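Methyltransferase-like protein of unknown function (PDB 3CVO) is of unknown function but has the Rossmann-like fold of class I SAM-dependent methyltransferases and probably transfers methyl groups from S-adenosylmethionine. Local coordinates at residues A[55-61]-A[83-89]; A[107-111]-A[130-136]; A[149-155]-A[176-182]. One frame throughout, in Å; residues are numbered along the deposited sequence. Where two conformers were deposited one is given.

Contact 1: A[55-61]-A[83-89]; sequences TSVESDR and NIVWTDI. With EDO (1,2-ethanediol), chain M; EDO (1,2-ethanediol), chain O; EDO (1,2-ethanediol), chain P.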
loop_
_atom_site.group_PDB
_atom_site.type_symbol
_atom_site.label_atom_id
_atom_site.label_comp_id
_atom_site.label_asym_id
_atom_site.label_seq_id
_atom_site.Cartn_x
_atom_site.Cartn_y
_atom_site.Cartn_z
ATOM N N THR A 55 -10.886 -12.276 -18.098
ATOM C CA THR A 55 -11.009 -12.306 -16.655
ATOM C C THR A 55 -11.659 -11.017 -16.232
ATOM O O THR A 55 -11.274 -9.937 -16.672
ATOM C CB THR A 55 -9.632 -12.480 -15.903
ATOM O OG1 THR A 55 -8.920 -13.582 -16.461
ATOM C CG2 THR A 55 -9.857 -12.734 -14.407
ATOM N N SER A 56 -12.702 -11.157 -15.435
ATOM C CA SER A 56 -13.480 -10.008 -14.976
ATOM C C SER A 56 -13.625 -10.060 -13.462
ATOM O O SER A 56 -14.187 -10.979 -12.897
ATOM C CB SER A 56 -14.870 -9.997 -15.630
ATOM O OG SER A 56 -14.761 -10.129 -17.055
ATOM N N VAL A 57 -13.073 -9.042 -12.828
ATOM C CA VAL A 57 -13.075 -8.895 -11.381
ATOM C C VAL A 57 -14.367 -8.211 -10.987
ATOM O O VAL A 57 -14.759 -7.173 -11.506
ATOM C CB VAL A 57 -11.812 -8.047 -10.894
ATOM C CG1 VAL A 57 -11.900 -7.699 -9.358
ATOM C CG2 VAL A 57 -10.506 -8.751 -11.293
ATOM N N GLU A 58 -15.058 -8.803 -10.036
ATOM C CA GLU A 58 -16.391 -8.314 -9.690
ATOM C C GLU A 58 -16.638 -8.348 -8.171
ATOM O O GLU A 58 -16.453 -9.375 -7.550
ATOM C CB GLU A 58 -17.431 -9.212 -10.397
ATOM C CG GLU A 58 -18.906 -8.879 -10.121
ATOM C CD GLU A 58 -19.241 -7.413 -10.429
ATOM O OE1 GLU A 58 -19.033 -7.015 -11.587
ATOM O OE2 GLU A 58 -19.638 -6.684 -9.490
ATOM N N SER A 59 -17.106 -7.224 -7.623
ATOM C CA SER A 59 -17.333 -7.090 -6.175
ATOM C C SER A 59 -18.743 -7.536 -5.719
ATOM O O SER A 59 -18.931 -7.887 -4.554
ATOM C CB SER A 59 -17.090 -5.625 -5.717
ATOM O OG SER A 59 -17.883 -4.717 -6.456
ATOM N N ASP A 60 -19.710 -7.539 -6.636
ATOM C CA ASP A 60 -21.127 -7.848 -6.326
ATOM C C ASP A 60 -21.321 -9.343 -6.563
ATOM O O ASP A 60 -21.383 -9.800 -7.688
ATOM C CB ASP A 60 -22.050 -6.990 -7.202
ATOM C CG ASP A 60 -23.539 -7.196 -6.927
ATOM O OD1 ASP A 60 -23.978 -8.266 -6.482
ATOM O OD2 ASP A 60 -24.295 -6.247 -7.196
ATOM N N ARG A 61 -21.401 -10.097 -5.480
ATOM C CA ARG A 61 -21.500 -11.543 -5.575
ATOM C C ARG A 61 -22.732 -11.989 -6.387
ATOM O O ARG A 61 -22.666 -12.926 -7.202
ATOM C CB ARG A 61 -21.551 -12.174 -4.189
ATOM C CG ARG A 61 -21.552 -13.686 -4.251
ATOM C CD ARG A 61 -21.379 -14.362 -2.899
ATOM N NE ARG A 61 -20.842 -15.709 -3.075
ATOM C CZ ARG A 61 -20.449 -16.494 -2.080
ATOM N NH1 ARG A 61 -20.538 -16.070 -0.826
ATOM N NH2 ARG A 61 -19.959 -17.698 -2.341
ATOM N N ASN A 83 -13.661 -15.940 -17.293
ATOM C CA ASN A 83 -13.655 -16.210 -15.856
ATOM C C ASN A 83 -14.105 -15.006 -15.062
ATOM O O ASN A 83 -13.411 -14.017 -14.952
ATOM C CB ASN A 83 -12.263 -16.662 -15.372
ATOM C CG ASN A 83 -11.757 -17.872 -16.123
ATOM O OD1 ASN A 83 -10.668 -17.849 -16.692
ATOM N ND2 ASN A 83 -12.560 -18.912 -16.173
ATOM N N ILE A 84 -15.274 -15.144 -14.466
ATOM C CA ILE A 84 -15.853 -14.106 -13.615
ATOM C C ILE A 84 -15.354 -14.372 -12.206
ATOM O O ILE A 84 -15.562 -15.450 -11.663
ATOM C CB ILE A 84 -17.409 -14.154 -13.587
ATOM C CG1 ILE A 84 -18.006 -14.032 -14.995
ATOM C CG2 ILE A 84 -17.953 -13.083 -12.606
ATOM C CD1 ILE A 84 -17.663 -12.735 -15.708
ATOM N N VAL A 85 -14.656 -13.392 -11.640
ATOM C CA VAL A 85 -13.981 -13.563 -10.334
ATOM C C VAL A 85 -14.581 -12.645 -9.279
ATOM O O VAL A 85 -14.255 -11.483 -9.203
ATOM C CB VAL A 85 -12.440 -13.334 -10.438
ATOM C CG1 VAL A 85 -11.753 -13.660 -9.084
ATOM C CG2 VAL A 85 -11.807 -14.154 -11.559
ATOM N N TRP A 86 -15.510 -13.202 -8.501
ATOM C CA TRP A 86 -16.065 -12.512 -7.325
ATOM C C TRP A 86 -14.909 -12.281 -6.350
ATOM O O TRP A 86 -14.224 -13.190 -5.948
ATOM C CB TRP A 86 -17.247 -13.236 -6.677
ATOM C CG TRP A 86 -17.653 -12.500 -5.468
ATOM C CD1 TRP A 86 -18.028 -11.179 -5.395
ATOM C CD2 TRP A 86 -17.603 -12.972 -4.133
ATOM N NE1 TRP A 86 -18.239 -10.816 -4.095
ATOM C CE2 TRP A 86 -17.993 -11.900 -3.293
ATOM C CE3 TRP A 86 -17.240 -14.186 -3.550
ATOM C CZ2 TRP A 86 -18.051 -12.025 -1.928
ATOM C CZ3 TRP A 86 -17.338 -14.308 -2.205
ATOM C CH2 TRP A 86 -17.759 -13.246 -1.403
ATOM N N THR A 87 -14.688 -11.010 -6.055
ATOM C CA THR A 87 -13.638 -10.551 -5.157
ATOM C C THR A 87 -14.291 -9.812 -3.999
ATOM O O THR A 87 -14.839 -8.759 -4.157
ATOM C CB THR A 87 -12.644 -9.702 -5.960
ATOM O OG1 THR A 87 -12.246 -10.464 -7.116
ATOM C CG2 THR A 87 -11.409 -9.332 -5.144
ATOM N N ASP A 88 -14.214 -10.456 -2.849
ATOM C CA ASP A 88 -14.938 -10.139 -1.598
ATOM C C ASP A 88 -14.391 -8.882 -0.957
ATOM O O ASP A 88 -13.221 -8.844 -0.477
ATOM C CB ASP A 88 -14.813 -11.315 -0.629
ATOM C CG ASP A 88 -15.674 -11.179 0.597
ATOM O OD1 ASP A 88 -16.389 -10.191 0.733
ATOM O OD2 ASP A 88 -15.662 -12.120 1.421
ATOM N N ILE A 89 -15.205 -7.834 -1.002
ATOM C CA ILE A 89 -14.870 -6.572 -0.320
ATOM C C ILE A 89 -15.927 -6.214 0.695
ATOM O O ILE A 89 -16.076 -5.046 1.106
ATOM C CB ILE A 89 -14.620 -5.378 -1.258
ATOM C CG1 ILE A 89 -15.864 -5.103 -2.106
ATOM C CG2 ILE A 89 -13.360 -5.593 -2.133
ATOM C CD1 ILE A 89 -15.761 -3.937 -3.027
HETATM C C1 EDO M . -13.034 -14.252 -1.662
HETATM O O1 EDO M . -14.114 -15.168 -1.875
HETATM C C2 EDO M . -12.862 -13.354 -2.891
HETATM O O2 EDO M . -11.793 -12.376 -2.626
HETATM C C1 EDO O . -6.596 -16.891 -14.927
HETATM O O1 EDO O . -6.174 -16.126 -16.080
HETATM C C2 EDO O . -7.857 -16.284 -14.302
HETATM O O2 EDO O . -8.822 -15.988 -15.331
HETATM C C1 EDO P . -28.434 -6.547 -8.745
HETATM O O1 EDO P . -28.235 -6.651 -10.157
HETATM C C2 EDO P . -27.084 -6.373 -8.068
HETATM O O2 EDO P . -26.846 -7.477 -7.186
HETATM O O HOH W 1 -17.897 -8.050 -2.043
#

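Contact 2: A[107-111]-A[130-136]; sequences YPDYP and GRFRVGC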
loop_
_atom_site.group_PDB
_atom_site.type_symbol
_atom_site.label_atom_id
_atom_site.label_comp_id
_atom_site.label_asym_id
_atom_site.label_seq_id
_atom_site.Cartn_x
_atom_site.Cartn_y
_atom_site.Cartn_z
ATOM N N TYR A 107 -9.651 -4.599 0.969
ATOM C CA TYR A 107 -9.905 -3.750 -0.188
ATOM C C TYR A 107 -8.838 -3.854 -1.299
ATOM O O TYR A 107 -9.178 -3.846 -2.492
ATOM C CB TYR A 107 -10.115 -2.279 0.190
ATOM C CG TYR A 107 -11.441 -1.951 0.837
ATOM C CD1 TYR A 107 -12.472 -2.854 0.865
ATOM C CD2 TYR A 107 -11.670 -0.683 1.365
ATOM C CE1 TYR A 107 -13.684 -2.518 1.430
ATOM C CE2 TYR A 107 -12.876 -0.337 1.936
ATOM C CZ TYR A 107 -13.891 -1.256 1.958
ATOM O OH TYR A 107 -15.133 -0.902 2.494
ATOM N N PRO A 108 -7.539 -3.917 -0.921
ATOM C CA PRO A 108 -6.490 -3.994 -1.923
ATOM C C PRO A 108 -6.571 -5.213 -2.827
ATOM O O PRO A 108 -6.045 -5.211 -3.932
ATOM C CB PRO A 108 -5.210 -3.970 -1.075
ATOM C CG PRO A 108 -5.641 -3.294 0.213
ATOM C CD PRO A 108 -6.963 -3.885 0.447
ATOM N N ASP A 109 -7.285 -6.217 -2.368
ATOM C CA ASP A 109 -7.446 -7.454 -3.159
ATOM C C ASP A 109 -8.132 -7.154 -4.463
ATOM O O ASP A 109 -7.909 -7.842 -5.437
ATOM C CB ASP A 109 -8.342 -8.461 -2.456
ATOM C CG ASP A 109 -7.729 -9.078 -1.220
ATOM O OD1 ASP A 109 -6.572 -8.805 -0.868
ATOM O OD2 ASP A 109 -8.464 -9.844 -0.558
ATOM N N TYR A 110 -9.011 -6.156 -4.459
ATOM C CA TYR A 110 -9.822 -5.852 -5.659
ATOM C C TYR A 110 -8.913 -5.383 -6.805
ATOM O O TYR A 110 -8.866 -6.036 -7.865
ATOM C CB TYR A 110 -10.945 -4.894 -5.360
ATOM C CG TYR A 110 -11.865 -4.618 -6.493
ATOM C CD1 TYR A 110 -11.487 -3.723 -7.507
ATOM C CD2 TYR A 110 -13.085 -5.229 -6.592
ATOM C CE1 TYR A 110 -12.314 -3.471 -8.556
ATOM C CE2 TYR A 110 -13.927 -4.941 -7.614
ATOM C CZ TYR A 110 -13.547 -4.060 -8.608
ATOM O OH TYR A 110 -14.407 -3.771 -9.648
ATOM N N PRO A 111 -8.143 -4.294 -6.589
ATOM C CA PRO A 111 -7.227 -3.928 -7.660
ATOM C C PRO A 111 -6.101 -4.928 -7.891
ATOM O O PRO A 111 -5.654 -5.112 -9.043
ATOM C CB PRO A 111 -6.682 -2.546 -7.205
ATOM C CG PRO A 111 -6.919 -2.454 -5.798
ATOM C CD PRO A 111 -8.185 -3.278 -5.512
ATOM N N GLY A 130 -15.122 -0.636 -12.774
ATOM C CA GLY A 130 -15.748 -1.135 -11.547
ATOM C C GLY A 130 -15.478 -0.220 -10.381
ATOM O O GLY A 130 -15.668 0.970 -10.466
ATOM N N ARG A 131 -14.980 -0.805 -9.303
ATOM C CA ARG A 131 -14.686 -0.049 -8.089
ATOM C C ARG A 131 -13.183 0.245 -8.021
ATOM O O ARG A 131 -12.412 -0.264 -8.807
ATOM C CB ARG A 131 -15.097 -0.829 -6.854
ATOM C CG ARG A 131 -16.610 -1.147 -6.769
ATOM C CD ARG A 131 -17.412 0.094 -6.442
ATOM N NE ARG A 131 -17.869 0.729 -7.662
ATOM C CZ ARG A 131 -17.815 2.027 -7.892
ATOM N NH1 ARG A 131 -17.288 2.840 -6.993
ATOM N NH2 ARG A 131 -18.274 2.507 -9.036
ATOM N N PHE A 132 -12.796 1.047 -7.060
ATOM C CA PHE A 132 -11.395 1.433 -6.877
ATOM C C PHE A 132 -10.744 1.804 -8.184
ATOM O O PHE A 132 -9.605 1.369 -8.435
ATOM C CB PHE A 132 -10.557 0.327 -6.268
ATOM C CG PHE A 132 -11.125 -0.241 -5.009
ATOM C CD1 PHE A 132 -10.839 0.329 -3.784
ATOM C CD2 PHE A 132 -11.958 -1.333 -5.055
ATOM C CE1 PHE A 132 -11.394 -0.188 -2.589
ATOM C CE2 PHE A 132 -12.517 -1.868 -3.868
ATOM C CZ PHE A 132 -12.212 -1.276 -2.630
ATOM N N ARG A 133 -11.403 2.626 -8.988
ATOM C CA ARG A 133 -10.943 2.826 -10.394
ATOM C C ARG A 133 -9.498 3.339 -10.485
ATOM O O ARG A 133 -8.671 2.839 -11.256
ATOM C CB ARG A 133 -11.871 3.731 -11.179
ATOM C CG ARG A 133 -13.202 3.066 -11.418
ATOM C CD ARG A 133 -14.042 3.702 -12.484
ATOM N NE ARG A 133 -15.288 2.972 -12.553
ATOM C CZ ARG A 133 -16.245 3.137 -13.458
ATOM N NH1 ARG A 133 -16.140 4.011 -14.457
ATOM N NH2 ARG A 133 -17.318 2.384 -13.349
ATOM N N VAL A 134 -9.201 4.384 -9.726
ATOM C CA VAL A 134 -7.805 4.882 -9.688
ATOM C C VAL A 134 -6.817 3.800 -9.248
ATOM O O VAL A 134 -5.766 3.604 -9.868
ATOM C CB VAL A 134 -7.648 6.205 -8.892
ATOM C CG1 VAL A 134 -6.127 6.573 -8.778
ATOM C CG2 VAL A 134 -8.445 7.297 -9.578
ATOM N N GLY A 135 -7.201 3.034 -8.247
ATOM C CA GLY A 135 -6.369 1.973 -7.707
ATOM C C GLY A 135 -6.073 0.888 -8.740
ATOM O O GLY A 135 -4.973 0.382 -8.819
ATOM N N CYS A 136 -7.084 0.558 -9.533
ATOM C CA CYS A 136 -6.979 -0.488 -10.552
ATOM C C CYS A 136 -6.062 0.003 -11.680
ATOM O O CYS A 136 -5.253 -0.752 -12.251
ATOM C CB CYS A 136 -8.318 -0.829 -11.140
ATOM S SG CYS A 136 -9.490 -1.614 -9.991
#

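Contact 3: A[149-155]-A[176-182]; sequences TLLFDDY and RLAAFQV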
loop_
_atom_site.group_PDB
_atom_site.type_symbol
_atom_site.label_atom_id
_atom_site.label_comp_id
_atom_site.label_asym_id
_atom_site.label_seq_id
_atom_site.Cartn_x
_atom_site.Cartn_y
_atom_site.Cartn_z
ATOM N N THR A 149 -2.865 -1.501 -23.422
ATOM C CA THR A 149 -3.924 -0.503 -23.515
ATOM C C THR A 149 -4.799 -0.621 -22.299
ATOM O O THR A 149 -5.203 -1.712 -21.902
ATOM C CB THR A 149 -4.798 -0.701 -24.773
ATOM O OG1 THR A 149 -3.975 -0.536 -25.914
ATOM C CG2 THR A 149 -5.967 0.311 -24.818
ATOM N N LEU A 150 -5.039 0.527 -21.688
ATOM C CA LEU A 150 -5.997 0.646 -20.573
ATOM C C LEU A 150 -7.111 1.575 -20.964
ATOM O O LEU A 150 -6.921 2.681 -21.447
ATOM C CB LEU A 150 -5.302 1.077 -19.258
ATOM C CG LEU A 150 -6.249 1.027 -18.048
ATOM C CD1 LEU A 150 -5.511 0.506 -16.798
ATOM C CD2 LEU A 150 -6.923 2.342 -17.744
ATOM N N LEU A 151 -8.329 1.078 -20.817
ATOM C CA LEU A 151 -9.529 1.858 -21.083
ATOM C C LEU A 151 -10.184 2.180 -19.743
ATOM O O LEU A 151 -10.459 1.296 -18.932
ATOM C CB LEU A 151 -10.507 1.071 -21.961
ATOM C CG LEU A 151 -10.016 0.507 -23.299
ATOM C CD1 LEU A 151 -11.082 -0.349 -23.979
ATOM C CD2 LEU A 151 -9.471 1.644 -24.211
ATOM N N PHE A 152 -10.376 3.452 -19.490
ATOM C CA PHE A 152 -10.883 3.901 -18.195
ATOM C C PHE A 152 -12.226 4.591 -18.490
ATOM O O PHE A 152 -12.289 5.695 -19.041
ATOM C CB PHE A 152 -9.860 4.847 -17.585
ATOM C CG PHE A 152 -10.053 5.205 -16.112
ATOM C CD1 PHE A 152 -11.275 5.547 -15.607
ATOM C CD2 PHE A 152 -8.957 5.241 -15.250
ATOM C CE1 PHE A 152 -11.431 5.931 -14.283
ATOM C CE2 PHE A 152 -9.096 5.622 -13.926
ATOM C CZ PHE A 152 -10.350 5.959 -13.442
ATOM N N ASP A 153 -13.307 3.932 -18.108
ATOM C CA ASP A 153 -14.632 4.483 -18.371
ATOM C C ASP A 153 -15.037 5.561 -17.362
ATOM O O ASP A 153 -14.632 5.529 -16.197
ATOM C CB ASP A 153 -15.687 3.401 -18.411
ATOM C CG ASP A 153 -16.918 3.819 -19.208
ATOM O OD1 ASP A 153 -16.889 4.814 -20.005
ATOM O OD2 ASP A 153 -17.934 3.123 -19.044
ATOM N N ASP A 154 -15.803 6.527 -17.872
ATOM C CA ASP A 154 -16.327 7.627 -17.045
ATOM C C ASP A 154 -15.188 8.397 -16.463
ATOM O O ASP A 154 -15.220 8.787 -15.310
ATOM C CB ASP A 154 -17.122 7.060 -15.863
ATOM C CG ASP A 154 -18.213 6.124 -16.312
ATOM O OD1 ASP A 154 -19.181 6.648 -16.906
ATOM O OD2 ASP A 154 -18.083 4.875 -16.113
ATOM N N TYR A 155 -14.152 8.563 -17.265
ATOM C CA TYR A 155 -12.911 9.218 -16.823
ATOM C C TYR A 155 -13.067 10.706 -16.489
ATOM O O TYR A 155 -12.444 11.209 -15.562
ATOM C CB TYR A 155 -11.812 9.034 -17.858
ATOM C CG TYR A 155 -10.450 9.562 -17.396
ATOM C CD1 TYR A 155 -9.728 8.956 -16.375
ATOM C CD2 TYR A 155 -9.900 10.667 -18.005
ATOM C CE1 TYR A 155 -8.514 9.449 -15.977
ATOM C CE2 TYR A 155 -8.668 11.150 -17.627
ATOM C CZ TYR A 155 -7.984 10.550 -16.622
ATOM O OH TYR A 155 -6.741 11.055 -16.276
ATOM N N ARG A 176 -16.305 10.013 -23.091
ATOM C CA ARG A 176 -16.062 9.974 -21.652
ATOM C C ARG A 176 -15.057 8.883 -21.320
ATOM O O ARG A 176 -14.664 8.700 -20.183
ATOM C CB ARG A 176 -17.351 9.632 -20.919
ATOM C CG ARG A 176 -17.786 8.206 -21.234
ATOM C CD ARG A 176 -19.097 7.840 -20.586
ATOM N NE ARG A 176 -19.176 6.399 -20.423
ATOM C CZ ARG A 176 -20.296 5.745 -20.182
ATOM N NH1 ARG A 176 -21.435 6.411 -20.094
ATOM N NH2 ARG A 176 -20.283 4.433 -20.049
ATOM N N LEU A 177 -14.698 8.133 -22.344
ATOM C CA LEU A 177 -13.783 6.987 -22.188
ATOM C C LEU A 177 -12.342 7.423 -22.475
ATOM O O LEU A 177 -12.050 8.047 -23.492
ATOM C CB LEU A 177 -14.170 5.862 -23.151
ATOM C CG LEU A 177 -13.311 4.599 -23.099
ATOM C CD1 LEU A 177 -13.634 3.869 -21.799
ATOM C CD2 LEU A 177 -13.579 3.694 -24.317
ATOM N N ALA A 178 -11.458 7.093 -21.555
ATOM C CA ALA A 178 -10.023 7.364 -21.694
ATOM C C ALA A 178 -9.288 6.104 -22.104
ATOM O O ALA A 178 -9.395 5.053 -21.479
ATOM C CB ALA A 178 -9.433 7.917 -20.372
ATOM N N ALA A 179 -8.553 6.225 -23.192
ATOM C CA ALA A 179 -7.659 5.190 -23.675
ATOM C C ALA A 179 -6.207 5.597 -23.428
ATOM O O ALA A 179 -5.725 6.642 -23.892
ATOM C CB ALA A 179 -7.892 4.939 -25.170
ATOM N N PHE A 180 -5.531 4.771 -22.637
ATOM C CA PHE A 180 -4.132 4.953 -22.263
ATOM C C PHE A 180 -3.229 3.885 -22.859
ATOM O O PHE A 180 -3.583 2.714 -22.941
ATOM C CB PHE A 180 -3.960 4.858 -20.755
ATOM C CG PHE A 180 -4.674 5.915 -19.961
ATOM C CD1 PHE A 180 -5.976 5.699 -19.483
ATOM C CD2 PHE A 180 -4.024 7.098 -19.646
ATOM C CE1 PHE A 180 -6.599 6.669 -18.710
ATOM C CE2 PHE A 180 -4.624 8.050 -18.876
ATOM C CZ PHE A 180 -5.909 7.847 -18.404
ATOM N N GLN A 181 -2.057 4.319 -23.308
ATOM C CA GLN A 181 -1.009 3.413 -23.680
ATOM C C GLN A 181 -0.040 3.330 -22.484
ATOM O O GLN A 181 0.744 4.230 -22.258
ATOM C CB GLN A 181 -0.283 3.914 -24.928
ATOM C CG GLN A 181 0.448 2.776 -25.615
ATOM C CD GLN A 181 -0.489 1.612 -25.962
ATOM O OE1 GLN A 181 -1.663 1.826 -26.324
ATOM N NE2 GLN A 181 0.014 0.373 -25.828
ATOM N N VAL A 182 -0.123 2.242 -21.743
ATOM C CA VAL A 182 0.577 2.095 -20.455
ATOM C C VAL A 182 1.843 1.282 -20.582
ATOM O O VAL A 182 1.865 0.196 -21.161
ATOM C CB VAL A 182 -0.367 1.465 -19.376
ATOM C CG1 VAL A 182 0.279 1.546 -17.957
ATOM C CG2 VAL A 182 -1.686 2.164 -19.372
#

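Contact 1: A[55-61]-A[83-89]
Trp86 lays one face of its indole against Arg61: the guanidinium lies flat on it, centres 4.4 Å apart and planes at 10°, and Arg61 CB sits over the five-membered ring (CH-pi). This flat, electron-rich surface suits an arginine, and Trp86 NE1 donates to Ser59 O at 3.0 Å. Parallel backbone hydrogen bonds run Ser56 N to Asn83 O (3.0 Å), Val85 N to Ser56 O (2.8 Å), Glu58 N to Val85 O (2.9 Å) and, just past the strand, Thr87 N to Glu58 O (2.8 Å). On one face Thr55 CG2 packs on Val85 CG2 at 3.7 Å, and Val57 points the same way; on the other, Ile84 packs beside Ser56 and against helix 61-73. Glu58 OE1 bonds to Ser39 and OE2 to Asp60 N, while Asp60 OD1 N-caps the helix at Trp63 N. Strand 53-58, helix 61-73 and strand 81-86 form a beta-alpha-beta unit of the Rossmann-like fold; in class I methyltransferases an acidic residue ending the second strand, like Glu58, commonly binds the cofactor ribose.

Contact 2: A[107-111]-A[130-136]
Two aromatic side chains of segment 107-111 receive Phe132. Tyr110 adopts the t rotamer, which carries its ring from the helix toward residues 130-136 and lets OH accept a hydrogen bond from Arg131 N at 3.0 Å. Gly130 makes room for that hydroxyl: an ideal CB there would lie 2.2 Å from Tyr110 OH. The m rotamer of Tyr107 turns its ring so that one face meets Phe132 CZ, 3.6 Å from Tyr107 CG, while OH reaches Asp101. Phe132, itself m, has phi and psi of 45° and 47°, a left-handed backbone at the N-cap position, and its CB points toward the tyrosines. Both ring pairs are oblique, with centroids 5.4 Å apart to Tyr107 and 5.3 Å to Tyr110. Small Cys136 fits beside the Tyr110 ring edge, SG lying 3.7 Å from Tyr110 CE1. Arg133, whose CB points away, donates from NE to Gly130 O at 2.9 Å and pairs with Asp154 through NH1. The cluster joins the short helix 109-112 to the start of helix 133-143; strand 33-37 adds Tyr37 against Tyr110 and Cys136, while Trp104 of the second subunit packs on Tyr107.

Contact 3: A[149-155]-A[176-182]
Backbone polar groups are paired off in antiparallel fashion. Leu150 N donates to Phe180 O (2.9 Å) and Phe180 N to Leu150 O (2.8 Å); two residues on, Phe152 N donates to Ala178 O (2.7 Å) and Ala178 N to Phe152 O (3.0 Å). Beyond the strand, Tyr155 N donates to Arg176 O at 3.0 Å. Leu151, in a non-hydrogen-bonded pair with Ala179, turns its N and O to strand 125-128, so strand 148-152 is hydrogen-bonded along both edges. Arginine suits the turn because it serves a carboxylate with two nitrogens: Arg176 NE to Asp153 OD1 (2.8 Å) and Arg176 NH2 to Asp153 OD2 (2.9 Å) are the hydrogen bonds of a bidentate salt bridge, and NH2 also bonds to Thr15 O. Asp154 OD1 adds charge alone, 3.5 Å from Arg176 NE and out of the guanidinium plane; its OD2 pairs with Arg133. Tyr155 bonds through OH to Glu165 and offers its ring face to the edge of Phe180; small Ala178 leaves space for the Tyr155 ring, its CB 3.5 Å from Tyr155 CG. The antiparallel seventh strand, 177-182, inserted between the fifth, 148-152, and the sixth, 172-174, is the hallmark of the class I methyltransferase sheet.

Contacts 1 and 3 belong to the same sheet but lie on opposite sides of the chain's centre, their centres about 21 Å apart and nearest atoms about 11 Å apart. Contact 2 bridges them. Toward contact 1, Tyr110 packs on Ser59, with Tyr110 CE2 3.8 Å from Ser59 CB, and Tyr107 CE1 lies 3.5 Å from Ile89 O. Toward contact 3, Arg133 NH1 forms a salt bridge with Asp154 OD2 at 2.7 Å, and Arg133 CB meets Phe152 CZ at 3.5 Å. Strands 53-58, 81-86 and 148-152 are parallel, so the loops following them share one edge of the sheet, where cofactor and substrate bind in related methyltransferases; no cofactor is present among these coordinates.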